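Local atomic coordinates of twin-arginine translocation pathway signal (Rhodoferax ferrireducens, PDB entry 5IM2), a protein that binds benzoate and is probably the extracytoplasmic solute-binding component of a TRAP transporter. Residues L265-K269 with A270-A274; Y148-T151 with M152-E156; V210-P213 with L214-P218. One frame throughout, in Å; residues are numbered along the deposited sequence.

Interaction 1 (L265-K269 with A270-A274)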
loop_
_atom_site.group_PDB
_atom_site.type_symbol
_atom_site.label_atom_id
_atom_site.label_comp_id
_atom_site.label_asym_id
_atom_site.label_seq_id
_atom_site.Cartn_x
_atom_site.Cartn_y
_atom_site.Cartn_z
ATOM N N LEU A 265 -4.532 1.435 8.740
ATOM C CA LEU A 265 -5.582 2.318 9.214
ATOM C C LEU A 265 -5.430 2.292 10.724
ATOM O O LEU A 265 -5.724 1.267 11.356
ATOM C CB LEU A 265 -6.972 1.840 8.783
ATOM C CG LEU A 265 -8.180 2.661 9.203
ATOM C CD1 LEU A 265 -8.152 4.014 8.498
ATOM C CD2 LEU A 265 -9.435 1.873 8.869
ATOM N N ALA A 266 -4.913 3.375 11.283
ATOM C CA ALA A 266 -4.536 3.435 12.686
ATOM C C ALA A 266 -5.282 4.535 13.448
ATOM O O ALA A 266 -5.465 5.652 12.938
ATOM C CB ALA A 266 -3.014 3.661 12.795
ATOM N N MET A 267 -5.645 4.239 14.702
ATOM C CA MET A 267 -6.375 5.156 15.574
ATOM C C MET A 267 -5.562 5.495 16.813
ATOM O O MET A 267 -4.837 4.650 17.347
ATOM C CB MET A 267 -7.734 4.534 15.983
ATOM C CG MET A 267 -8.640 5.503 16.663
ATOM S SD MET A 267 -10.293 4.829 16.920
ATOM C CE MET A 267 -11.015 6.245 17.733
ATOM N N ASN A 268 -5.676 6.745 17.267
ATOM C CA ASN A 268 -5.128 7.141 18.555
ATOM C C ASN A 268 -5.667 6.254 19.679
ATOM O O ASN A 268 -6.878 6.101 19.836
ATOM C CB ASN A 268 -5.489 8.608 18.820
ATOM C CG ASN A 268 -5.006 9.093 20.144
ATOM O OD1 ASN A 268 -5.781 9.208 21.101
ATOM N ND2 ASN A 268 -3.715 9.409 20.227
ATOM N N LYS A 269 -4.766 5.710 20.501
ATOM C CA LYS A 269 -5.170 4.786 21.562
ATOM C C LYS A 269 -6.017 5.477 22.630
ATOM O O LYS A 269 -7.022 4.920 23.089
ATOM C CB LYS A 269 -3.929 4.144 22.191
ATOM C CG LYS A 269 -4.162 2.742 22.766
ATOM C CD LYS A 269 -2.931 1.836 22.597
ATOM C CE LYS A 269 -1.657 2.550 23.019
ATOM N NZ LYS A 269 -0.573 1.611 23.436
ATOM N N ALA A 270 -5.625 6.676 23.053
ATOM C CA ALA A 270 -6.412 7.399 24.048
ATOM C C ALA A 270 -7.839 7.644 23.555
ATOM O O ALA A 270 -8.811 7.472 24.304
ATOM C CB ALA A 270 -5.717 8.720 24.374
ATOM N N SER A 271 -7.976 8.040 22.290
ATOM C CA SER A 271 -9.280 8.352 21.723
ATOM C C SER A 271 -10.165 7.113 21.673
ATOM O O SER A 271 -11.366 7.173 21.971
ATOM C CB SER A 271 -9.078 8.937 20.323
ATOM O OG SER A 271 -10.312 9.260 19.723
ATOM N N TYR A 272 -9.574 5.975 21.331
ATOM C CA TYR A 272 -10.316 4.725 21.239
ATOM C C TYR A 272 -10.764 4.243 22.612
ATOM O O TYR A 272 -11.923 3.853 22.797
ATOM C CB TYR A 272 -9.430 3.697 20.540
ATOM C CG TYR A 272 -9.922 2.273 20.558
ATOM C CD1 TYR A 272 -10.746 1.799 19.565
ATOM C CD2 TYR A 272 -9.494 1.387 21.534
ATOM C CE1 TYR A 272 -11.172 0.480 19.561
ATOM C CE2 TYR A 272 -9.913 0.078 21.541
ATOM C CZ TYR A 272 -10.743 -0.367 20.549
ATOM O OH TYR A 272 -11.166 -1.660 20.582
ATOM N N GLN A 273 -9.862 4.274 23.593
ATOM C CA GLN A 273 -10.224 3.884 24.955
ATOM C C GLN A 273 -11.254 4.829 25.557
ATOM O O GLN A 273 -12.036 4.418 26.423
ATOM C CB GLN A 273 -8.963 3.816 25.817
ATOM C CG GLN A 273 -8.003 2.696 25.379
ATOM C CD GLN A 273 -6.638 2.772 26.054
ATOM O OE1 GLN A 273 -6.365 3.690 26.825
ATOM N NE2 GLN A 273 -5.772 1.803 25.756
ATOM N N ALA A 274 -11.299 6.084 25.097
ATOM C CA ALA A 274 -12.245 7.063 25.600
ATOM C C ALA A 274 -13.656 6.927 25.025
ATOM O O ALA A 274 -14.565 7.620 25.504
ATOM C CB ALA A 274 -11.718 8.464 25.302
#
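N268 O accepts from Y272 N at 3.1 Å and K269 O from Q273 N at 3.0 Å, the first turn of helix 269-273, which comes just after strand 262-267. N268 is the N-cap of this helix. Its side chain accepts from the backbone: N268 OD1 receives S271 N at 2.8 Å, with the donor tilted 21° from the amide plane. CG of N268 stands anti to the backbone N (chi1 178°), which carries OD1 to the N-terminal end of the helix, facing the S271 N-H. The other end of that amide is also held, because N268 ND2 donates to A104 O. The amide therefore has a partner at each end, which fixes its rotation.

One residue earlier, M267 extends from the strand to the first turn, fully stretched beyond CG, and ends against S271 and Y272. Its sulfur makes a Met-aromatic contact at the edge of the Y272 ring, 5.3 Å from the ring centroid and 78° off the normal. The two side chains cross at about a right angle. K269 and Q273 run side by side on the more exposed side, with K269 CG 3.5 Å from Q273 NE2. The Y272 hydroxyl bonds D284, the S271 hydroxyl bonds D110 and K269 NZ bonds K158 O, so all three polar ends tie the helix to other parts of the chain. M267 joins this turn to the sheet by packing on L51, I111 and L163. Its methyl CE ends 3.7 Å from S271 OG.

Interaction 2 (Y148-T151 with M152-E156)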
loop_
_atom_site.group_PDB
_atom_site.type_symbol
_atom_site.label_atom_id
_atom_site.label_comp_id
_atom_site.label_asym_id
_atom_site.label_seq_id
_atom_site.Cartn_x
_atom_site.Cartn_y
_atom_site.Cartn_z
ATOM N N TYR A 148 -0.933 -11.898 10.229
ATOM C CA TYR A 148 0.508 -11.829 10.493
ATOM C C TYR A 148 0.845 -10.818 11.593
ATOM O O TYR A 148 1.597 -11.114 12.530
ATOM C CB TYR A 148 1.227 -11.473 9.191
ATOM C CG TYR A 148 2.728 -11.245 9.241
ATOM C CD1 TYR A 148 3.224 -9.980 9.506
ATOM C CD2 TYR A 148 3.622 -12.251 8.957
ATOM C CE1 TYR A 148 4.602 -9.712 9.525
ATOM C CE2 TYR A 148 5.015 -12.001 8.961
ATOM C CZ TYR A 148 5.480 -10.710 9.227
ATOM O OH TYR A 148 6.823 -10.394 9.218
ATOM N N MET A 149 0.347 -9.593 11.481
ATOM C CA MET A 149 0.750 -8.604 12.473
ATOM C C MET A 149 0.173 -8.953 13.836
ATOM O O MET A 149 0.839 -8.789 14.867
ATOM C CB MET A 149 0.329 -7.203 12.032
ATOM C CG MET A 149 1.037 -6.754 10.766
ATOM S SD MET A 149 2.875 -6.791 10.816
ATOM C CE MET A 149 3.250 -5.591 12.086
ATOM N N GLN A 150 -1.051 -9.480 13.851
ATOM C CA GLN A 150 -1.728 -9.776 15.102
ATOM C C GLN A 150 -1.027 -10.884 15.858
ATOM O O GLN A 150 -0.981 -10.865 17.089
ATOM C CB GLN A 150 -3.173 -10.185 14.825
ATOM C CG GLN A 150 -4.116 -9.036 14.719
ATOM C CD GLN A 150 -4.410 -8.418 16.062
ATOM O OE1 GLN A 150 -3.838 -7.388 16.424
ATOM N NE2 GLN A 150 -5.311 -9.044 16.812
ATOM N N THR A 151 -0.508 -11.874 15.143
ATOM C CA THR A 151 0.008 -13.074 15.792
ATOM C C THR A 151 1.519 -13.054 15.923
ATOM O O THR A 151 2.049 -13.561 16.911
ATOM C CB THR A 151 -0.432 -14.331 15.033
ATOM O OG1 THR A 151 0.097 -14.318 13.701
ATOM C CG2 THR A 151 -1.939 -14.392 14.956
ATOM N N MET A 152 2.211 -12.406 14.990
ATOM C CA MET A 152 3.662 -12.460 14.889
ATOM C C MET A 152 4.378 -11.196 15.335
ATOM O O MET A 152 5.543 -11.269 15.715
ATOM C CB MET A 152 4.087 -12.701 13.432
ATOM C CG MET A 152 3.424 -13.907 12.722
ATOM S SD MET A 152 3.707 -15.439 13.645
ATOM C CE MET A 152 5.450 -15.659 13.279
ATOM N N ALA A 153 3.732 -10.042 15.247
ATOM C CA ALA A 153 4.411 -8.758 15.360
ATOM C C ALA A 153 3.458 -7.742 15.981
ATOM O O ALA A 153 3.321 -6.610 15.509
ATOM C CB ALA A 153 4.915 -8.278 14.000
ATOM N N LEU A 154 2.823 -8.131 17.091
ATOM C CA LEU A 154 1.841 -7.263 17.722
ATOM C C LEU A 154 2.485 -6.009 18.294
ATOM O O LEU A 154 1.825 -4.971 18.391
ATOM C CB LEU A 154 1.092 -8.044 18.794
ATOM C CG LEU A 154 -0.082 -7.351 19.478
ATOM C CD1 LEU A 154 -1.213 -7.026 18.501
ATOM C CD2 LEU A 154 -0.554 -8.242 20.604
ATOM N N ASP A 155 3.769 -6.064 18.643
ATOM C CA ASP A 155 4.406 -4.892 19.238
ATOM C C ASP A 155 4.817 -3.846 18.208
ATOM O O ASP A 155 5.168 -2.733 18.599
ATOM C CB ASP A 155 5.636 -5.307 20.024
ATOM C CG ASP A 155 6.629 -6.024 19.165
ATOM O OD1 ASP A 155 6.396 -7.221 18.874
ATOM O OD2 ASP A 155 7.620 -5.387 18.757
ATOM N N GLU A 156 4.777 -4.160 16.907
ATOM C CA GLU A 156 5.270 -3.224 15.896
ATOM C C GLU A 156 4.421 -1.968 15.815
ATOM O O GLU A 156 4.948 -0.885 15.510
ATOM C CB GLU A 156 5.333 -3.903 14.512
ATOM C CG GLU A 156 5.739 -3.003 13.336
ATOM C CD GLU A 156 6.597 -3.737 12.302
ATOM O OE1 GLU A 156 6.136 -3.922 11.133
ATOM O OE2 GLU A 156 7.724 -4.147 12.667
#
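Y148 meets M152 one turn on, near the C-terminal end of helix 138-152. Y148 O accepts from M152 N at 2.8 Å, and Y148 CD2 lies 4.1 Å from M152 CG. The two side chains cross at about a right angle. Y148 and M152 both also touch L353 of helix 350-367, while Y148 OH bonds R125 O.

M149 comes next. Its carbonyl takes A153 N at 3.2 Å, but the donor sits well above the carbonyl plane, 43° out of it. A153 is where the chain leaves helical geometry. The M149 side chain bends at chi2 and chi3 (-56° and -64°), bringing CE to A153 and E156. Its SD lies at the edge of the Y148 ring, in plane. Its CE rests 3.7 Å from A153 CB and also touches E156 along CB, CG and the carboxylate.

Q150 lies on the exposed side, with OE1 3.4 Å from L154 CD1. T151 OG1 bonds back to E147 O and has M152 CG beside it at 3.5 Å.

Around M149 the contact is largely apolar, sulfur and methyl against A153 and the E156 chain. E156 places a carboxylate against the M149 methyl, where OE1 takes I126 N and OE2 pairs with R125. These partners satisfy the buried acid, and the arginine would probably favour its charged form.

Interaction 3 (V210-P213 with L214-P218). With BEZ (benzoic acid), chain B.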
loop_
_atom_site.group_PDB
_atom_site.type_symbol
_atom_site.label_atom_id
_atom_site.label_comp_id
_atom_site.label_asym_id
_atom_site.label_seq_id
_atom_site.Cartn_x
_atom_site.Cartn_y
_atom_site.Cartn_z
ATOM N N VAL A 210 14.386 5.975 -6.424
ATOM C CA VAL A 210 14.034 7.229 -5.770
ATOM C C VAL A 210 12.812 6.943 -4.910
ATOM O O VAL A 210 11.770 6.553 -5.428
ATOM C CB VAL A 210 13.727 8.356 -6.775
ATOM C CG1 VAL A 210 13.556 9.658 -6.059
ATOM C CG2 VAL A 210 14.842 8.480 -7.789
ATOM N N GLY A 211 12.932 7.142 -3.599
ATOM C CA GLY A 211 11.792 7.021 -2.723
ATOM C C GLY A 211 11.062 8.338 -2.566
ATOM O O GLY A 211 11.676 9.371 -2.309
ATOM N N MET A 212 9.727 8.286 -2.667
ATOM C CA MET A 212 8.927 9.471 -2.354
ATOM C C MET A 212 7.472 9.057 -2.216
ATOM O O MET A 212 7.062 8.063 -2.819
ATOM C CB MET A 212 9.060 10.549 -3.432
ATOM C CG MET A 212 8.333 10.204 -4.724
ATOM S SD MET A 212 8.546 11.427 -6.016
ATOM C CE MET A 212 10.278 11.102 -6.411
ATOM N N PRO A 213 6.669 9.783 -1.443
ATOM C CA PRO A 213 5.251 9.442 -1.336
ATOM C C PRO A 213 4.445 9.878 -2.551
ATOM O O PRO A 213 4.860 10.700 -3.369
ATOM C CB PRO A 213 4.807 10.198 -0.085
ATOM C CG PRO A 213 5.662 11.369 -0.072
ATOM C CD PRO A 213 7.010 10.909 -0.551
ATOM N N LEU A 214 3.234 9.321 -2.625
ATOM C CA LEU A 214 2.395 9.487 -3.809
ATOM C C LEU A 214 2.251 10.937 -4.248
ATOM O O LEU A 214 2.450 11.201 -5.440
ATOM C CB LEU A 214 1.010 8.883 -3.546
ATOM C CG LEU A 214 -0.015 8.975 -4.697
ATOM C CD1 LEU A 214 0.304 7.996 -5.834
ATOM C CD2 LEU A 214 -1.449 8.748 -4.188
ATOM N N PRO A 215 1.909 11.906 -3.378
ATOM C CA PRO A 215 1.584 13.258 -3.881
ATOM C C PRO A 215 2.758 13.972 -4.528
ATOM O O PRO A 215 2.524 14.927 -5.281
ATOM C CB PRO A 215 1.111 14.007 -2.628
ATOM C CG PRO A 215 0.817 12.945 -1.630
ATOM C CD PRO A 215 1.787 11.848 -1.921
ATOM N N ALA A 216 3.998 13.534 -4.249
ATOM C CA ALA A 216 5.207 14.136 -4.789
ATOM C C ALA A 216 5.474 13.720 -6.234
ATOM O O ALA A 216 6.369 14.279 -6.870
ATOM C CB ALA A 216 6.402 13.752 -3.900
ATOM N N ILE A 217 4.736 12.749 -6.768
ATOM C CA ILE A 217 5.133 12.120 -8.026
ATOM C C ILE A 217 4.941 13.082 -9.192
ATOM O O ILE A 217 5.844 13.191 -10.034
ATOM C CB ILE A 217 4.393 10.791 -8.245
ATOM C CG1 ILE A 217 4.970 9.738 -7.292
ATOM C CG2 ILE A 217 4.562 10.285 -9.670
ATOM C CD1 ILE A 217 4.164 8.474 -7.224
ATOM N N PRO A 218 3.814 13.800 -9.288
ATOM C CA PRO A 218 3.654 14.741 -10.415
ATOM C C PRO A 218 4.764 15.780 -10.531
ATOM O O PRO A 218 5.293 15.999 -11.633
ATOM C CB PRO A 218 2.294 15.392 -10.112
ATOM C CG PRO A 218 1.547 14.376 -9.384
ATOM C CD PRO A 218 2.546 13.641 -8.538
HETATM C C BEZ B . 1.963 4.637 -3.455
HETATM O O1 BEZ B . 2.614 3.930 -4.277
HETATM O O2 BEZ B . 2.572 5.472 -2.746
HETATM C C1 BEZ B . 0.473 4.498 -3.361
HETATM C C2 BEZ B . -0.236 5.268 -2.443
HETATM C C3 BEZ B . -1.626 5.144 -2.396
HETATM C C4 BEZ B . -2.269 4.251 -3.235
HETATM C C5 BEZ B . -1.557 3.472 -4.127
HETATM C C6 BEZ B . -0.165 3.598 -4.190
#
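P213 O receives A216 N at 3.1 Å across the turn, with an N-H...O angle of 147°. The donor stands above the carbonyl plane, 40° out of it. P215 has no N-H to offer, so its nitrogen lies near the same oxygen without bonding to it. The P215 ring instead packs its CD against P213 CB at 3.9 Å.

M212 approaches from the strand side. Its CG sits between the backbone N and the carbonyl carbon (chi1 73°), which turns the chain towards the start of the helix. The sulfur then lies 3.8 Å from A216 CB and 4.2 Å from I217 CG1. This is the passage from strand 208-211, an outer strand of the six-stranded sheet, to helix 217-223. In this solute-binding protein that passage forms part of the wall of the benzoate pocket.

L214 is the one residue of the two segments that belongs to the benzoate pocket. Its CB lies 3.8 Å from benzoate O2, and its CD2 comes 4.0 Å from ring atom C3. The leucine thus touches both the carboxylate end and the ring. It shares the pocket lining with F56, L231 and V235, which it also touches. The polar anchors of the ligand stand beside it: Y118 OH bonds benzoate and also L214 N, while R192 NH2 bonds benzoate and also M212 O.

All three contacts are local turns at helix ends, in series along the chain. Interactions 1 and 3 lie where a strand runs into a helix; interaction 2 lies where a helix ends. Interaction 3 alone meets the benzoate. Its centre is about 29 Å from that of interaction 1 and about 28 Å from that of interaction 2, and it lies on the opposite side of the chain's centre from interaction 2. Interactions 1 and 2 are closer, about 18 Å between centres and about 9 Å between nearest atoms. Strand 161-167, next to strand 262-267 in the five-stranded sheet, follows the loop of interaction 2. Strand 208-211 of interaction 3 belongs to the six-stranded sheet.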